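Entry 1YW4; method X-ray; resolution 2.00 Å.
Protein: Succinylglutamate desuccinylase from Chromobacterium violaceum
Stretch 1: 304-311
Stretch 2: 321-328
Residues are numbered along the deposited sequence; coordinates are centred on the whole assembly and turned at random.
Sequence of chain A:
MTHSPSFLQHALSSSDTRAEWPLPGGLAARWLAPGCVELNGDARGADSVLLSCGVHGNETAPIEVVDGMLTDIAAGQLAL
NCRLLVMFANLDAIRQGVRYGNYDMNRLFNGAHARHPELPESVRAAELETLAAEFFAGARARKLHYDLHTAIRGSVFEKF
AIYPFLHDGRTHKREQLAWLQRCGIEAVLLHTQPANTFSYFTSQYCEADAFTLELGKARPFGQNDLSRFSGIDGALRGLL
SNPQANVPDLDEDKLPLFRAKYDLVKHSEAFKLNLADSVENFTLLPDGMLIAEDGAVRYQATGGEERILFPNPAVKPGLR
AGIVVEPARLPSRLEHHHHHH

Stretch 1 304-311: GEERILFP
Stretch 2 (321-328) AGIVVEPA

Within the segments 304-311 and 321-328 of one chain, Arg307 to Leu309 pair antiparallel with Ile323 to Val325; the strand axes approach to 4.7 Å with N-to-C directions 138° apart, so the ladder is visibly twisted. The register is fixed by three bridges: Arg307 with Val325 (CA-CA 5.3 Å), Ile308 with Val324 (CA-CA 4.8 Å) and Leu309 with Ile323 (CA-CA 5.2 Å). The outer two are hydrogen-bonded pairs and the middle one is not, the alternation expected of antiparallel strands.

Four backbone hydrogen bonds define the ladder. Arg307 N donates to Val325 O at 3.0 Å (154° at hydrogen), and Val325 N returns to Arg307 O at 2.9 Å (166°). Leu309 N reaches Ile323 O at 2.8 Å, though bent to 138°, while Ile323 N meets Leu309 O at 3.1 Å (156°). Two CA-H...O contacts add to the pairing: Val324 CA lies 3.5 Å from Arg307 O, between the two hydrogen-bonded pairs, and Glu306 CA lies 3.2 Å from Val325 O, just before the first of them. Phi/psi values are extended at the six bridged residues: -141/153 at Arg307, -91/143 at Ile308, -140/135 at Leu309, -130/133 at Ile323, -95/120 at Val324 and -106/160 at Val325.

Arg307, Leu309, Ile323 and Val325 share one face of the sheet. Leu309 is t,p (-176°, 59°). Its CB, placed by the backbone, lies 3.5 Å from Ile323 CG1, which the p chi1 of Ile323 brings there, and its own rotamer carries CD2 to 3.8 Å from Val325 CG1, so it packs against its bridge partner and the next residue on the same face. Ile323 is p,t (58°, 177°); its extended chi2 takes CD1 to 3.9 Å from Phe310 CD1, at an oblique approach to the ring. Val325, with chi1 -62° (m), sets CG2 3.7 Å from Arg307 CB. Arg307 is m,t,t with chi4 -85°: its CB packs here, but the nearly straight chain leads its end away, and NH1 is hydrogen-bonded elsewhere in the structure.

Ile308 and Val324 occupy the other face. Ile308 is t,p (-168°, 58°), and the end of its side chain comes nearer the partner strand, with CD1 4.3 Å from Val324 CG2. Val324 is t (175°); its CG1 lies 3.6 Å from Glu306 CB. Glu306 has off-well chi1 (-18°) and chi2 (92°), with chi3 -76°. This folds its carboxylate away from stretch 2 and back toward its own chain, where OE1 accepts a weak bond from Glu305 N (3.1 Å, 121°).

Beyond Leu309 the extended path breaks: Phe310 has phi/psi 52/51 and chi1 -57° (m), followed by Pro311 at -66/137. Opposite them, Gly322 adopts 153/164, angles at which a CB would jam against the preceding carbonyl; an ideal CB would also lie 3.5 Å from Pro311 CA. Without one, Gly322 CA sits 4.1 Å from Pro311 CA. At the other end, Pro327 (C-gamma exo) points toward stretch 1 and places CD 3.5 Å from Glu305 O and 3.9 Å from Glu305 CB, while Glu305 itself is m,m (-74°, -71°). The whole contact buries 563 Å².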

# COMPACT_ATOMS: atom_id res chain seq x y z
N GLY A 304 -10.61 -8.53 3.18
CA GLY A 304 -11.39 -7.88 4.22
C GLY A 304 -10.86 -6.51 4.57
O GLY A 304 -11.23 -5.93 5.60
N GLU A 305 -9.99 -5.98 3.72
CA GLU A 305 -9.41 -4.65 3.95
C GLU A 305 -9.94 -3.62 2.95
O GLU A 305 -9.91 -2.42 3.23
CB GLU A 305 -7.88 -4.72 3.84
CG GLU A 305 -7.20 -5.37 5.04
CD GLU A 305 -7.24 -4.50 6.28
OE1 GLU A 305 -8.36 -4.22 6.77
OE2 GLU A 305 -6.16 -4.08 6.75
N GLU A 306 -10.42 -4.08 1.80
CA GLU A 306 -10.92 -3.18 0.79
C GLU A 306 -12.28 -2.57 1.13
O GLU A 306 -13.04 -3.12 1.93
CB GLU A 306 -11.00 -3.89 -0.57
CG GLU A 306 -10.18 -5.16 -0.67
CD GLU A 306 -10.99 -6.39 -0.29
OE1 GLU A 306 -11.22 -6.63 0.92
OE2 GLU A 306 -11.41 -7.11 -1.22
N ARG A 307 -12.58 -1.42 0.53
CA ARG A 307 -13.84 -0.73 0.76
C ARG A 307 -14.30 -0.15 -0.58
O ARG A 307 -13.48 0.14 -1.45
CB ARG A 307 -13.67 0.40 1.78
CG ARG A 307 -13.16 -0.05 3.15
CD ARG A 307 -12.80 1.14 4.02
NE ARG A 307 -12.41 0.75 5.37
CZ ARG A 307 -13.26 0.55 6.37
NH1 ARG A 307 -14.56 0.70 6.18
NH2 ARG A 307 -12.80 0.19 7.57
N ILE A 308 -15.60 0.00 -0.74
CA ILE A 308 -16.15 0.54 -1.97
C ILE A 308 -16.26 2.06 -1.81
O ILE A 308 -16.56 2.56 -0.73
CB ILE A 308 -17.55 -0.08 -2.26
CG1 ILE A 308 -18.01 0.24 -3.69
CG2 ILE A 308 -18.56 0.45 -1.26
CD1 ILE A 308 -17.05 -0.25 -4.77
N LEU A 309 -15.99 2.79 -2.89
CA LEU A 309 -16.07 4.24 -2.82
C LEU A 309 -16.69 4.79 -4.10
O LEU A 309 -16.37 4.35 -5.20
CB LEU A 309 -14.67 4.82 -2.62
CG LEU A 309 -14.56 6.34 -2.44
CD1 LEU A 309 -15.39 6.78 -1.24
CD2 LEU A 309 -13.10 6.73 -2.25
N PHE A 310 -17.61 5.74 -3.94
CA PHE A 310 -18.31 6.37 -5.06
C PHE A 310 -18.95 5.39 -6.05
O PHE A 310 -18.75 5.50 -7.25
CB PHE A 310 -17.34 7.30 -5.80
CG PHE A 310 -16.72 8.34 -4.92
CD1 PHE A 310 -15.39 8.71 -5.09
CD2 PHE A 310 -17.46 8.94 -3.90
CE1 PHE A 310 -14.80 9.67 -4.27
CE2 PHE A 310 -16.89 9.90 -3.07
CZ PHE A 310 -15.55 10.26 -3.25
N PRO A 311 -19.74 4.43 -5.55
CA PRO A 311 -20.38 3.46 -6.44
C PRO A 311 -21.43 4.13 -7.35
O PRO A 311 -22.21 4.96 -6.90
CB PRO A 311 -21.02 2.48 -5.47
CG PRO A 311 -21.41 3.37 -4.33
CD PRO A 311 -20.16 4.22 -4.16
N ALA A 321 -17.83 2.04 -12.68
CA ALA A 321 -19.05 2.26 -11.92
C ALA A 321 -18.76 2.22 -10.43
O ALA A 321 -19.63 1.91 -9.62
CB ALA A 321 -20.07 1.21 -12.28
N GLY A 322 -17.52 2.54 -10.07
CA GLY A 322 -17.13 2.52 -8.67
C GLY A 322 -15.65 2.25 -8.51
O GLY A 322 -14.99 1.79 -9.44
N ILE A 323 -15.12 2.54 -7.33
CA ILE A 323 -13.72 2.32 -7.06
C ILE A 323 -13.48 1.56 -5.76
O ILE A 323 -14.08 1.86 -4.72
CB ILE A 323 -12.94 3.66 -7.00
CG1 ILE A 323 -13.52 4.56 -5.91
CG2 ILE A 323 -12.99 4.36 -8.35
CD1 ILE A 323 -12.77 5.87 -5.73
N VAL A 324 -12.62 0.55 -5.84
CA VAL A 324 -12.28 -0.25 -4.68
C VAL A 324 -11.00 0.34 -4.09
O VAL A 324 -9.97 0.41 -4.77
CB VAL A 324 -12.05 -1.73 -5.06
CG1 VAL A 324 -11.57 -2.52 -3.86
CG2 VAL A 324 -13.35 -2.32 -5.60
N VAL A 325 -11.07 0.78 -2.84
CA VAL A 325 -9.92 1.36 -2.17
C VAL A 325 -9.35 0.37 -1.15
O VAL A 325 -10.04 -0.55 -0.72
CB VAL A 325 -10.28 2.67 -1.43
CG1 VAL A 325 -10.77 3.71 -2.42
CG2 VAL A 325 -11.35 2.39 -0.38
N GLU A 326 -8.09 0.60 -0.78
CA GLU A 326 -7.38 -0.23 0.19
C GLU A 326 -6.61 0.68 1.15
O GLU A 326 -6.29 1.82 0.81
CB GLU A 326 -6.39 -1.15 -0.52
CG GLU A 326 -5.35 -0.39 -1.33
CD GLU A 326 -4.33 -1.30 -1.98
OE1 GLU A 326 -3.42 -0.77 -2.64
OE2 GLU A 326 -4.44 -2.54 -1.84
N PRO A 327 -6.29 0.18 2.35
CA PRO A 327 -5.55 0.96 3.35
C PRO A 327 -4.25 1.51 2.77
O PRO A 327 -3.59 0.86 1.95
CB PRO A 327 -5.30 -0.07 4.46
CG PRO A 327 -6.51 -0.97 4.37
CD PRO A 327 -6.65 -1.15 2.87
N ALA A 328 -3.88 2.71 3.19
CA ALA A 328 -2.66 3.35 2.72
C ALA A 328 -1.81 3.72 3.92
O ALA A 328 -2.32 4.29 4.89
CB ALA A 328 -2.98 4.59 1.89